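Long-range contacts in alpha-1,3-glucanase (Streptomyces thermodiastaticus, PDB 7C7D), which probably hydrolyses internal alpha-1,3-glycosidic bonds of alpha-1,3-glucan as a thermostable glycoside hydrolase of family GH87: residues A522-T527 / R543-T548; T451-T456 / D488-T493; Y247-P252 / S269-S274; A292-V297 / I324-V329; G98-F103 / T180-N185. All blocks are in the same frame, centred on the assembly; numbering follows the deposited sequence. Where two conformers were deposited one is given.

Contact 1. Residues A522-T527 / R543-T548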
# COMPACT_ATOMS: atom_id res chain seq x y z
N ALA A 522 15.80 17.23 -5.18
CA ALA A 522 15.68 15.79 -5.29
C ALA A 522 17.07 15.18 -5.18
O ALA A 522 18.06 15.77 -5.62
CB ALA A 522 15.00 15.36 -6.59
N ALA A 523 17.12 14.00 -4.58
CA ALA A 523 18.32 13.17 -4.53
C ALA A 523 17.99 11.91 -5.31
O ALA A 523 17.19 11.08 -4.86
CB ALA A 523 18.68 12.83 -3.09
N VAL A 524 18.57 11.78 -6.50
CA VAL A 524 18.24 10.72 -7.44
C VAL A 524 19.50 9.87 -7.61
O VAL A 524 20.55 10.38 -7.99
CB VAL A 524 17.78 11.29 -8.79
CG1 VAL A 524 17.42 10.18 -9.75
CG2 VAL A 524 16.58 12.23 -8.59
N LYS A 525 19.39 8.58 -7.32
CA LYS A 525 20.56 7.71 -7.32
C LYS A 525 20.23 6.41 -8.04
O LYS A 525 19.18 5.80 -7.79
CB LYS A 525 21.01 7.41 -5.89
CG LYS A 525 21.67 8.58 -5.18
CD LYS A 525 22.20 8.18 -3.80
CE LYS A 525 22.71 6.75 -3.77
NZ LYS A 525 21.69 5.80 -3.23
N ASN A 526 21.14 5.99 -8.92
CA ASN A 526 21.08 4.69 -9.59
C ASN A 526 19.78 4.51 -10.37
O ASN A 526 18.99 3.60 -10.12
CB ASN A 526 21.33 3.54 -8.62
CG ASN A 526 22.67 3.65 -7.92
OD1 ASN A 526 22.83 3.17 -6.80
ND2 ASN A 526 23.63 4.30 -8.57
N THR A 527 19.57 5.40 -11.33
CA THR A 527 18.41 5.37 -12.20
C THR A 527 18.74 4.54 -13.43
O THR A 527 19.76 4.77 -14.09
CB THR A 527 18.06 6.80 -12.61
OG1 THR A 527 17.85 7.60 -11.44
CG2 THR A 527 16.82 6.84 -13.47
N ARG A 543 14.75 22.46 -10.39
CA ARG A 543 15.79 23.08 -9.58
C ARG A 543 16.28 22.08 -8.54
O ARG A 543 15.50 21.29 -8.01
CB ARG A 543 15.25 24.30 -8.80
CG ARG A 543 14.81 25.49 -9.61
CD ARG A 543 14.47 26.67 -8.70
NE ARG A 543 13.34 26.38 -7.82
CZ ARG A 543 12.08 26.70 -8.10
NH1 ARG A 543 11.79 27.30 -9.24
NH2 ARG A 543 11.11 26.40 -7.25
N ASN A 544 17.58 22.15 -8.24
CA ASN A 544 18.13 21.45 -7.08
C ASN A 544 17.95 19.93 -7.16
O ASN A 544 17.79 19.27 -6.13
CB ASN A 544 17.56 22.02 -5.79
CG ASN A 544 17.75 23.51 -5.72
OD1 ASN A 544 18.85 24.00 -6.03
ND2 ASN A 544 16.71 24.25 -5.37
N VAL A 545 18.02 19.38 -8.37
CA VAL A 545 17.96 17.93 -8.56
C VAL A 545 19.38 17.42 -8.72
O VAL A 545 20.06 17.76 -9.69
CB VAL A 545 17.09 17.57 -9.77
CG1 VAL A 545 17.14 16.06 -10.03
CG2 VAL A 545 15.66 18.04 -9.55
N THR A 546 19.84 16.64 -7.74
CA THR A 546 21.18 16.05 -7.74
C THR A 546 21.05 14.57 -8.11
O THR A 546 20.38 13.82 -7.40
CB THR A 546 21.79 16.17 -6.35
OG1 THR A 546 21.82 17.54 -5.94
CG2 THR A 546 23.20 15.59 -6.32
N ALA A 547 21.69 14.16 -9.20
CA ALA A 547 21.61 12.79 -9.67
C ALA A 547 23.00 12.17 -9.70
O ALA A 547 23.98 12.83 -10.05
CB ALA A 547 21.01 12.72 -11.08
N THR A 548 23.07 10.89 -9.34
CA THR A 548 24.27 10.09 -9.52
C THR A 548 23.86 8.73 -10.07
O THR A 548 22.73 8.28 -9.85
CB THR A 548 25.04 9.88 -8.20
OG1 THR A 548 24.20 9.25 -7.24
CG2 THR A 548 25.52 11.22 -7.64
O HOH W 1 20.35 8.67 -11.32
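Peptide groups are the flat groups that meet between Ala522-Asn526 and Asn544-Thr548. Thr546 N approaches Ala522 O at 2.9 Å, and Val524 N meets Thr546 O at 2.9 Å. Of the two faces of the sheet these peptides form, one carries Ala522, Val524, Val545 and Ala547, the other Ala523, Lys525, Thr546 and Thr548. Five N-H...O bonds, given alternately by the two sides, join segments whose strand axes diverge by 18°, a parallel pair. On the apolar face Val545 CG1 lies 4.1 Å from Val524 CG2, and its CG2 is 4.0 Å from Ala522 CB. On the face of Lys525 and Thr548, Thr548 OG1 stands between its own backbone N and carbonyl carbon (chi1 58°), which sets it 3.3 Å from Lys525 CG in one of the two lysine conformers. Thr548 O is gripped twice, by Asn526 N at 2.9 Å and by a water that also bonds Thr527 OG1. Among its neighbours, strand 517-527 is bonded through Ala523 to strand 486-495 on its other side. Below the apolar face, Ala522 and Val524 rest on Phe502 of strand 502-505, and Ala547 touches Trp578 of a loop.

Contact 2. Residues T451-T456 / D488-T493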
# COMPACT_ATOMS: atom_id res chain seq x y z
N THR A 451 0.56 19.12 -3.77
CA THR A 451 1.83 19.20 -3.06
C THR A 451 2.37 17.80 -2.86
O THR A 451 1.77 16.99 -2.16
CB THR A 451 1.59 19.88 -1.71
OG1 THR A 451 1.07 21.20 -1.90
CG2 THR A 451 2.88 19.96 -0.91
N VAL A 452 3.51 17.51 -3.48
CA VAL A 452 4.14 16.20 -3.42
C VAL A 452 5.52 16.42 -2.80
O VAL A 452 6.47 16.77 -3.49
CB VAL A 452 4.23 15.56 -4.80
CG1 VAL A 452 4.84 14.16 -4.72
CG2 VAL A 452 2.86 15.53 -5.48
N ASP A 453 5.63 16.24 -1.48
CA ASP A 453 6.80 16.71 -0.73
C ASP A 453 7.40 15.62 0.14
O ASP A 453 6.68 14.95 0.89
CB ASP A 453 6.42 17.89 0.17
CG ASP A 453 7.58 18.34 1.04
OD1 ASP A 453 8.59 18.82 0.49
OD2 ASP A 453 7.50 18.19 2.27
N GLY A 454 8.72 15.46 0.08
CA GLY A 454 9.38 14.62 1.07
C GLY A 454 9.21 13.13 0.91
O GLY A 454 9.43 12.39 1.86
N ASN A 455 8.80 12.66 -0.26
CA ASN A 455 8.60 11.23 -0.46
C ASN A 455 9.90 10.55 -0.89
O ASN A 455 10.77 11.16 -1.51
CB ASN A 455 7.51 11.00 -1.52
CG ASN A 455 6.19 11.63 -1.13
OD1 ASN A 455 5.47 11.09 -0.30
ND2 ASN A 455 5.89 12.79 -1.70
N THR A 456 10.01 9.27 -0.54
CA THR A 456 11.14 8.43 -0.93
C THR A 456 10.61 7.24 -1.71
O THR A 456 9.72 6.53 -1.22
CB THR A 456 11.92 7.97 0.30
OG1 THR A 456 12.50 9.12 0.92
CG2 THR A 456 13.04 7.02 -0.08
N ASP A 488 3.63 20.79 -7.33
CA ASP A 488 4.91 21.13 -6.71
C ASP A 488 5.51 19.86 -6.13
O ASP A 488 4.98 19.31 -5.16
CB ASP A 488 4.70 22.16 -5.60
CG ASP A 488 4.18 23.47 -6.12
OD1 ASP A 488 4.68 23.94 -7.16
OD2 ASP A 488 3.29 24.05 -5.48
N ILE A 489 6.61 19.41 -6.72
CA ILE A 489 7.25 18.15 -6.36
C ILE A 489 8.58 18.49 -5.71
O ILE A 489 9.54 18.87 -6.39
CB ILE A 489 7.43 17.24 -7.59
CG1 ILE A 489 6.08 16.98 -8.26
CG2 ILE A 489 8.11 15.94 -7.20
CD1 ILE A 489 6.19 16.52 -9.71
N THR A 490 8.64 18.36 -4.39
CA THR A 490 9.76 18.88 -3.62
C THR A 490 10.35 17.81 -2.72
O THR A 490 9.65 16.95 -2.19
CB THR A 490 9.35 20.08 -2.75
OG1 THR A 490 8.26 19.70 -1.91
CG2 THR A 490 8.92 21.24 -3.61
N ASP A 491 11.67 17.91 -2.52
CA ASP A 491 12.41 17.07 -1.59
C ASP A 491 12.10 15.59 -1.77
O ASP A 491 11.73 14.87 -0.84
CB ASP A 491 12.21 17.53 -0.15
CG ASP A 491 12.89 18.85 0.12
OD1 ASP A 491 13.67 19.31 -0.74
OD2 ASP A 491 12.64 19.43 1.19
N THR A 492 12.26 15.12 -3.00
CA THR A 492 12.00 13.73 -3.34
C THR A 492 13.32 12.96 -3.38
O THR A 492 14.28 13.41 -4.01
CB THR A 492 11.31 13.61 -4.70
OG1 THR A 492 10.22 14.53 -4.78
CG2 THR A 492 10.76 12.21 -4.90
N THR A 493 13.34 11.80 -2.75
CA THR A 493 14.46 10.87 -2.84
C THR A 493 14.01 9.72 -3.73
O THR A 493 13.00 9.08 -3.45
CB THR A 493 14.85 10.38 -1.45
OG1 THR A 493 15.24 11.50 -0.66
CG2 THR A 493 15.99 9.37 -1.51
O HOH W 2 2.84 23.14 -2.76
O HOH W 3 8.21 14.24 -2.92
O HOH W 4 13.03 12.75 0.46
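Thr451-Thr456 and Asp488-Thr493 are in-register neighbours on successive turns of a parallel beta-helix of the pectate lyase-like kind, and their contact runs through a corner of the coil. Strand axes 4.7 Å apart and only 7° from parallel establish the pairing, carried by bonds such as Thr490 N to Val452 O (2.8 Å). At the corner both chains adopt positive phi, at Gly454 and Asp491; Gly454 N still reaches Thr490 O, and the ladder resumes where Thr493 N bonds Asn455 O. Inward, Val452 CB lies 4.2 Å from Ile489 CG1, and both side chains touch Leu474 of strand 474-477.

The polar link is on the outward face. Asp453 has CG anti to its backbone N (chi1 176°), and its OD1 accepts the hydroxyl of Thr490 OG1 at 2.6 Å, on the anti side of the carboxylate and 16° out of its plane. An alanine in place of Asp453 would probably leave the Thr490 hydroxyl without this acceptor and able to turn. In one of the two conformers of Asp491 its carboxylate also comes near that of Asp453, a doubtful approach. Asn455, held by Asn420 and Val417 of the preceding turn, helps to fix a bridging water: its ND2 donates to that water at 3.0 Å, while Thr492 OG1 stands 2.8 Å from the same oxygen.

Contact 3. Residues Y247-P252 / S269-S274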
# COMPACT_ATOMS: atom_id res chain seq x y z
N TYR A 247 -14.13 -13.43 16.46
CA TYR A 247 -15.55 -13.15 16.27
C TYR A 247 -15.88 -13.25 14.79
O TYR A 247 -15.35 -12.49 13.99
CB TYR A 247 -15.89 -11.74 16.75
CG TYR A 247 -15.55 -11.50 18.19
CD1 TYR A 247 -14.27 -11.09 18.56
CD2 TYR A 247 -16.50 -11.70 19.19
CE1 TYR A 247 -13.95 -10.88 19.89
CE2 TYR A 247 -16.19 -11.49 20.51
CZ TYR A 247 -14.91 -11.08 20.86
OH TYR A 247 -14.62 -10.87 22.18
N ARG A 248 -16.78 -14.16 14.44
CA ARG A 248 -17.27 -14.24 13.07
C ARG A 248 -18.34 -13.18 12.87
O ARG A 248 -19.31 -13.13 13.63
CB ARG A 248 -17.84 -15.64 12.81
CG ARG A 248 -18.43 -15.82 11.42
CD ARG A 248 -18.44 -17.29 11.02
NE ARG A 248 -19.42 -18.06 11.78
CZ ARG A 248 -20.71 -18.16 11.46
NH1 ARG A 248 -21.18 -17.54 10.39
NH2 ARG A 248 -21.52 -18.89 12.21
N ILE A 249 -18.16 -12.33 11.86
CA ILE A 249 -19.13 -11.30 11.50
C ILE A 249 -19.44 -11.48 10.02
O ILE A 249 -18.67 -11.02 9.16
CB ILE A 249 -18.61 -9.88 11.78
CG1 ILE A 249 -18.24 -9.73 13.26
CG2 ILE A 249 -19.64 -8.84 11.36
CD1 ILE A 249 -19.43 -9.53 14.16
N THR A 250 -20.54 -12.16 9.69
CA THR A 250 -20.93 -12.26 8.29
C THR A 250 -21.19 -10.87 7.72
O THR A 250 -20.80 -10.57 6.59
CB THR A 250 -22.17 -13.14 8.12
OG1 THR A 250 -23.24 -12.64 8.93
CG2 THR A 250 -21.85 -14.57 8.51
N GLY A 251 -21.81 -10.00 8.51
CA GLY A 251 -21.95 -8.61 8.15
C GLY A 251 -23.02 -8.39 7.10
O GLY A 251 -23.71 -9.33 6.68
N PRO A 252 -23.19 -7.14 6.65
CA PRO A 252 -22.43 -5.98 7.10
C PRO A 252 -23.10 -5.31 8.28
O PRO A 252 -24.29 -5.50 8.53
CB PRO A 252 -22.53 -5.04 5.90
CG PRO A 252 -23.90 -5.31 5.36
CD PRO A 252 -24.17 -6.78 5.61
N SER A 269 -8.02 -8.91 19.78
CA SER A 269 -9.43 -8.84 19.42
C SER A 269 -9.53 -8.94 17.91
O SER A 269 -9.21 -7.99 17.20
CB SER A 269 -10.04 -7.54 19.93
OG SER A 269 -9.85 -7.39 21.32
N VAL A 270 -10.00 -10.09 17.41
CA VAL A 270 -9.91 -10.41 15.99
C VAL A 270 -11.30 -10.69 15.45
O VAL A 270 -11.96 -11.65 15.87
CB VAL A 270 -8.97 -11.60 15.75
CG1 VAL A 270 -8.88 -11.90 14.26
CG2 VAL A 270 -7.58 -11.31 16.32
N VAL A 271 -11.75 -9.85 14.52
CA VAL A 271 -13.00 -10.03 13.80
C VAL A 271 -12.68 -10.73 12.48
O VAL A 271 -11.78 -10.30 11.74
CB VAL A 271 -13.69 -8.68 13.54
CG1 VAL A 271 -14.79 -8.82 12.49
CG2 VAL A 271 -14.22 -8.09 14.84
N HIS A 272 -13.43 -11.79 12.18
CA HIS A 272 -13.32 -12.52 10.92
C HIS A 272 -14.52 -12.11 10.07
O HIS A 272 -15.65 -12.54 10.33
CB HIS A 272 -13.27 -14.02 11.18
CG HIS A 272 -12.08 -14.43 11.98
ND1 HIS A 272 -10.86 -14.74 11.41
CD2 HIS A 272 -11.89 -14.51 13.32
CE1 HIS A 272 -9.99 -15.04 12.36
NE2 HIS A 272 -10.59 -14.90 13.53
N SER A 273 -14.27 -11.25 9.09
CA SER A 273 -15.34 -10.74 8.25
C SER A 273 -14.76 -10.33 6.91
O SER A 273 -13.65 -9.80 6.84
CB SER A 273 -15.98 -9.50 8.89
OG SER A 273 -17.06 -9.04 8.11
N SER A 274 -15.53 -10.59 5.85
CA SER A 274 -15.22 -10.12 4.52
C SER A 274 -16.16 -9.01 4.06
O SER A 274 -16.17 -8.67 2.88
CB SER A 274 -15.23 -11.29 3.53
OG SER A 274 -14.27 -12.27 3.89
O HOH W 5 -18.25 -11.63 5.85
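Tyr247-Ile249 runs beside Val270-Ser273 with end-to-end directions only 7° apart, a parallel pair. Three backbone bonds define it: Tyr247 N to Val270 O at 2.9 Å, His272 N to Tyr247 O at 2.7 Å, and Ile249 N to His272 O at 2.9 Å. Beyond this point a side chain takes over from the backbone. Ser273 has OG anti to its backbone N (chi1 -177°), and the hydroxyl donates to Ile249 O at 2.8 Å. Ser273 OG also accepts from His275 N, so it serves as donor and acceptor. Ser274 N instead binds a water, which donates to Thr250 O and bridges the parting chains.

The apolar contact is made by Ile249 and Val271, whose side chains cross at a slant, with Ile249 CG1 3.7 Å from Val271 CG1 in one of the two isoleucine conformers. Phe228 of helix 225-234 touches both. The Tyr247 ring presents its edge to Val270 O, which lies near the ring plane and 3.6 Å from Tyr247 CD1; its hydroxyl is tied to Pro243 O. The His272 ring also turns an edge to its partner, with CD2 4.0 Å from Tyr247 N, and NE2 is bonded to Asp246 OD1. Such stacking of short parallel strands on consecutive turns is typical of the parallel beta-helix, and the helix packed against these early turns is consistent with the N-terminal cap common in pectate lyase-like folds.

Contact 4. Residues A292-V297 / I324-V329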
# COMPACT_ATOMS: atom_id res chain seq x y z
N ALA A 292 -8.57 -6.27 14.93
CA ALA A 292 -8.25 -6.78 13.61
C ALA A 292 -9.54 -7.13 12.88
O ALA A 292 -10.51 -7.59 13.49
CB ALA A 292 -7.36 -8.02 13.70
N VAL A 293 -9.56 -6.87 11.57
CA VAL A 293 -10.59 -7.39 10.68
C VAL A 293 -9.86 -8.17 9.60
O VAL A 293 -9.12 -7.59 8.79
CB VAL A 293 -11.48 -6.30 10.07
CG1 VAL A 293 -12.49 -6.92 9.12
CG2 VAL A 293 -12.19 -5.53 11.18
N ILE A 294 -10.04 -9.49 9.61
CA ILE A 294 -9.35 -10.40 8.71
C ILE A 294 -10.42 -11.19 7.96
O ILE A 294 -11.22 -11.90 8.58
CB ILE A 294 -8.39 -11.32 9.47
CG1 ILE A 294 -7.42 -10.50 10.32
CG2 ILE A 294 -7.64 -12.21 8.50
CD1 ILE A 294 -6.42 -11.33 11.10
N GLY A 295 -10.44 -11.04 6.64
CA GLY A 295 -11.44 -11.68 5.82
C GLY A 295 -10.97 -13.02 5.29
O GLY A 295 -9.97 -13.59 5.73
N GLU A 296 -11.73 -13.53 4.32
CA GLU A 296 -11.41 -14.77 3.62
C GLU A 296 -11.43 -14.53 2.11
O GLU A 296 -11.71 -15.45 1.34
CB GLU A 296 -12.35 -15.90 4.02
CG GLU A 296 -12.26 -16.26 5.50
CD GLU A 296 -10.92 -16.88 5.89
OE1 GLU A 296 -10.28 -17.51 5.03
OE2 GLU A 296 -10.51 -16.72 7.06
N VAL A 297 -11.12 -13.31 1.69
CA VAL A 297 -11.20 -12.95 0.28
C VAL A 297 -9.99 -13.52 -0.44
O VAL A 297 -8.84 -13.30 -0.03
CB VAL A 297 -11.29 -11.43 0.12
CG1 VAL A 297 -11.26 -11.04 -1.35
CG2 VAL A 297 -12.55 -10.90 0.80
N ILE A 324 -5.81 -4.97 9.19
CA ILE A 324 -6.80 -5.24 8.16
C ILE A 324 -6.14 -6.15 7.13
O ILE A 324 -5.07 -5.81 6.61
CB ILE A 324 -7.26 -3.94 7.49
CG1 ILE A 324 -7.78 -2.94 8.53
CG2 ILE A 324 -8.29 -4.21 6.40
CD1 ILE A 324 -8.91 -3.43 9.37
N GLN A 325 -6.76 -7.30 6.85
CA GLN A 325 -6.08 -8.29 6.03
C GLN A 325 -7.10 -9.18 5.32
O GLN A 325 -8.17 -9.47 5.85
CB GLN A 325 -5.16 -9.14 6.90
CG GLN A 325 -4.30 -10.12 6.15
CD GLN A 325 -3.40 -10.94 7.07
OE1 GLN A 325 -3.67 -11.09 8.27
NE2 GLN A 325 -2.32 -11.48 6.50
N HIS A 326 -6.72 -9.66 4.12
CA HIS A 326 -7.51 -10.68 3.41
C HIS A 326 -8.91 -10.19 3.08
O HIS A 326 -9.90 -10.91 3.22
CB HIS A 326 -7.55 -12.02 4.14
CG HIS A 326 -6.21 -12.68 4.25
ND1 HIS A 326 -5.91 -13.60 5.24
CD2 HIS A 326 -5.09 -12.55 3.50
CE1 HIS A 326 -4.66 -14.01 5.09
NE2 HIS A 326 -4.14 -13.39 4.05
N VAL A 327 -9.00 -8.94 2.62
CA VAL A 327 -10.21 -8.37 2.06
C VAL A 327 -9.91 -7.94 0.63
O VAL A 327 -8.78 -8.10 0.15
CB VAL A 327 -10.77 -7.22 2.92
CG1 VAL A 327 -11.22 -7.75 4.27
CG2 VAL A 327 -9.71 -6.12 3.14
N LYS A 328 -10.91 -7.40 -0.07
CA LYS A 328 -10.67 -6.88 -1.41
C LYS A 328 -10.06 -5.49 -1.33
O LYS A 328 -8.90 -5.28 -1.71
CB LYS A 328 -11.97 -6.88 -2.23
CG LYS A 328 -11.75 -6.45 -3.68
CD LYS A 328 -13.03 -6.29 -4.46
CE LYS A 328 -13.83 -5.10 -3.99
NZ LYS A 328 -14.89 -4.73 -4.98
N VAL A 329 -10.82 -4.52 -0.82
CA VAL A 329 -10.32 -3.19 -0.49
C VAL A 329 -10.36 -3.03 1.02
O VAL A 329 -11.34 -3.42 1.66
CB VAL A 329 -11.14 -2.09 -1.19
CG1 VAL A 329 -10.64 -0.70 -0.78
CG2 VAL A 329 -11.07 -2.26 -2.68
O HOH W 6 -7.75 -15.06 6.81
O HOH W 7 -7.48 -10.93 0.22
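Ile294 and Gln325 lie side by side, pointing the same way, on successive turns of the parallel beta-helix. Ile294 CD1 is 4.0 Å from Gln325 OE1, and the backbones are joined beside them by Gly295 N to Gln325 O at 2.9 Å. Gln325 is extended, with CG anti to the backbone N (chi1 -175°); that CG sits over the centre of the His326 ring, 3.6 Å above its plane, and Gln325 NE2 bonds Asp349. His326 has positive phi and turns the chain, bringing its ring alongside Ile294, whose CG2 lies 3.9 Å from His326 ND1. The far ring nitrogen, NE2, is bonded to Asp163, and the ring stacks with Tyr145. Inside the coil, Ile324 is bent at chi2 (-58°), which directs CD1 to 3.9 Å from Val293 CB.

Where the strands end, Val297 N donates to His326 O at 3.1 Å from 43° above the carbonyl plane. Val297 has CG1 anti to its N; CG1 packs on Lys328 N at 3.9 Å and CG2 on Val327 CA. An alanine at Val297 would keep that backbone bond but would probably open a gap against the Val327-Lys328 backbone. Gly295 is closely fitted, since a beta carbon there would clash with His326 O. On the polar side one water donates to Gly295 O and stands 2.8 Å from His326 ND1.

Contact 5. Residues G98-F103 / T180-N185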
# COMPACT_ATOMS: atom_id res chain seq x y z
N GLY A 98 14.11 -28.60 4.10
CA GLY A 98 15.43 -28.99 4.57
C GLY A 98 15.86 -27.98 5.57
O GLY A 98 16.53 -28.30 6.54
N GLN A 99 15.26 -26.85 5.47
CA GLN A 99 16.04 -25.64 5.36
C GLN A 99 15.44 -24.56 6.21
O GLN A 99 14.25 -24.57 6.52
CB GLN A 99 16.21 -25.26 3.87
CG GLN A 99 16.90 -26.39 3.04
CD GLN A 99 16.91 -26.19 1.54
OE1 GLN A 99 16.17 -25.39 0.98
NE2 GLN A 99 17.75 -26.98 0.87
N ARG A 100 16.30 -23.64 6.62
CA ARG A 100 15.93 -22.65 7.59
C ARG A 100 16.52 -21.32 7.19
O ARG A 100 17.47 -21.24 6.40
CB ARG A 100 16.40 -23.04 8.99
CG ARG A 100 17.90 -23.24 9.10
CD ARG A 100 18.28 -23.90 10.41
NE ARG A 100 19.45 -24.77 10.30
CZ ARG A 100 19.41 -26.07 10.03
NH1 ARG A 100 18.25 -26.68 9.84
NH2 ARG A 100 20.54 -26.76 9.97
N VAL A 101 15.93 -20.27 7.73
CA VAL A 101 16.51 -18.94 7.64
C VAL A 101 16.58 -18.40 9.05
O VAL A 101 15.60 -18.46 9.80
CB VAL A 101 15.72 -18.03 6.68
CG1 VAL A 101 14.26 -17.96 7.08
CG2 VAL A 101 16.33 -16.64 6.66
N GLU A 102 17.77 -17.94 9.44
CA GLU A 102 18.06 -17.53 10.81
C GLU A 102 18.23 -16.02 10.81
O GLU A 102 19.21 -15.50 10.27
CB GLU A 102 19.33 -18.22 11.30
CG GLU A 102 19.70 -17.89 12.72
CD GLU A 102 20.91 -18.67 13.18
OE1 GLU A 102 21.33 -19.60 12.46
OE2 GLU A 102 21.43 -18.36 14.27
N PHE A 103 17.28 -15.32 11.42
CA PHE A 103 17.30 -13.87 11.48
C PHE A 103 17.99 -13.42 12.75
O PHE A 103 17.79 -13.99 13.82
CB PHE A 103 15.87 -13.33 11.52
CG PHE A 103 15.11 -13.51 10.24
CD1 PHE A 103 15.14 -12.54 9.26
CD2 PHE A 103 14.34 -14.64 10.03
CE1 PHE A 103 14.43 -12.70 8.08
CE2 PHE A 103 13.63 -14.81 8.86
CZ PHE A 103 13.67 -13.84 7.89
N THR A 180 14.72 -18.23 14.09
CA THR A 180 14.91 -19.10 12.94
C THR A 180 13.57 -19.64 12.48
O THR A 180 12.76 -20.11 13.30
CB THR A 180 15.86 -20.25 13.27
OG1 THR A 180 17.13 -19.72 13.67
CG2 THR A 180 16.07 -21.14 12.06
N LEU A 181 13.33 -19.56 11.18
CA LEU A 181 12.17 -20.17 10.55
C LEU A 181 12.64 -21.43 9.84
O LEU A 181 13.59 -21.38 9.06
CB LEU A 181 11.54 -19.20 9.55
CG LEU A 181 11.25 -17.79 10.06
CD1 LEU A 181 10.59 -16.96 8.98
CD2 LEU A 181 10.38 -17.86 11.31
N GLN A 182 11.98 -22.55 10.13
CA GLN A 182 12.39 -23.85 9.63
C GLN A 182 11.23 -24.49 8.88
O GLN A 182 10.18 -24.75 9.47
CB GLN A 182 12.83 -24.76 10.78
CG GLN A 182 13.33 -26.12 10.34
CD GLN A 182 14.61 -26.50 11.03
OE1 GLN A 182 15.63 -25.83 10.90
NE2 GLN A 182 14.55 -27.58 11.81
N ALA A 183 11.42 -24.76 7.59
CA ALA A 183 10.40 -25.43 6.80
C ALA A 183 10.38 -26.91 7.15
O ALA A 183 11.42 -27.49 7.43
CB ALA A 183 10.69 -25.26 5.31
N THR A 184 9.20 -27.52 7.16
CA THR A 184 9.09 -28.92 7.57
C THR A 184 8.15 -29.74 6.68
O THR A 184 8.40 -30.92 6.45
CB THR A 184 8.63 -29.05 9.03
OG1 THR A 184 7.34 -28.45 9.18
CG2 THR A 184 9.63 -28.40 9.99
N ASN A 185 7.06 -29.13 6.21
CA ASN A 185 6.01 -29.90 5.54
C ASN A 185 5.52 -29.25 4.25
O ASN A 185 4.52 -29.72 3.68
CB ASN A 185 4.82 -30.16 6.48
CG ASN A 185 4.26 -28.88 7.08
OD1 ASN A 185 4.32 -27.82 6.46
ND2 ASN A 185 3.71 -28.98 8.29
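Arg100 and Gln182 leave their backbones with Arg100 CG between its own N and carbonyl carbon (chi1 59°) and Gln182 CG anti to its N (chi1 -178°); bends at Gln182 chi2 and Arg100 chi3 then bring the ends together. Side by side, the two chains let Arg100 NH1 donate to Gln182 OE1 at 3.0 Å. The nitrogen lies 43° above the amide plane, and OE1 is near the edge of the guanidinium. Thr180 fills the same face, its CG2 3.6 Å from Arg100 CB and its OG1 3.3 Å from Glu102 CG.

The backbones form an antiparallel pair. Val101 and Leu181 are its hydrogen-bonded pair, with Val101 N to Leu181 O and Leu181 N to Val101 O both 2.9 Å. Ala183 N bonds Gln99 O at 3.0 Å. On the opposite face Val101 CG1 packs on Leu181 CB, while Phe103 CE2 lies 3.7 Å from Leu181 CD1. That face meets the second antiparallel sheet of the domain, where Leu181 touches Leu112, Val114 and Val190.

The contact is thus two-sided, one face polar, with Arg100, Glu102 and Gln182, the other apolar and turned to the second sheet. Because its arginine bond goes to a neutral amide, Gln182 is likely to orient the guanidinium without cancelling its charge.

Contacts 1 to 4 sample two stretches of one parallel beta-helix, on opposite sides of the chain's centre, whereas contact 5 belongs to the separate antiparallel domain. Contacts 3 and 4 touch, their centres 9 Å apart: Val271 N bonds Ala292 O at 2.8 Å, so the pairing of one turn passes directly to the next. Contacts 1 and 2, with centres 12 Å apart, are joined likewise by Ala523 N and Thr492 O. Contacts 1 and 3 have centres about 47 Å apart. Contact 5 comes nearest to contact 4, about 14 Å between closest atoms, and its Phe103 side chain lies about 8 Å from the bound calcium ion.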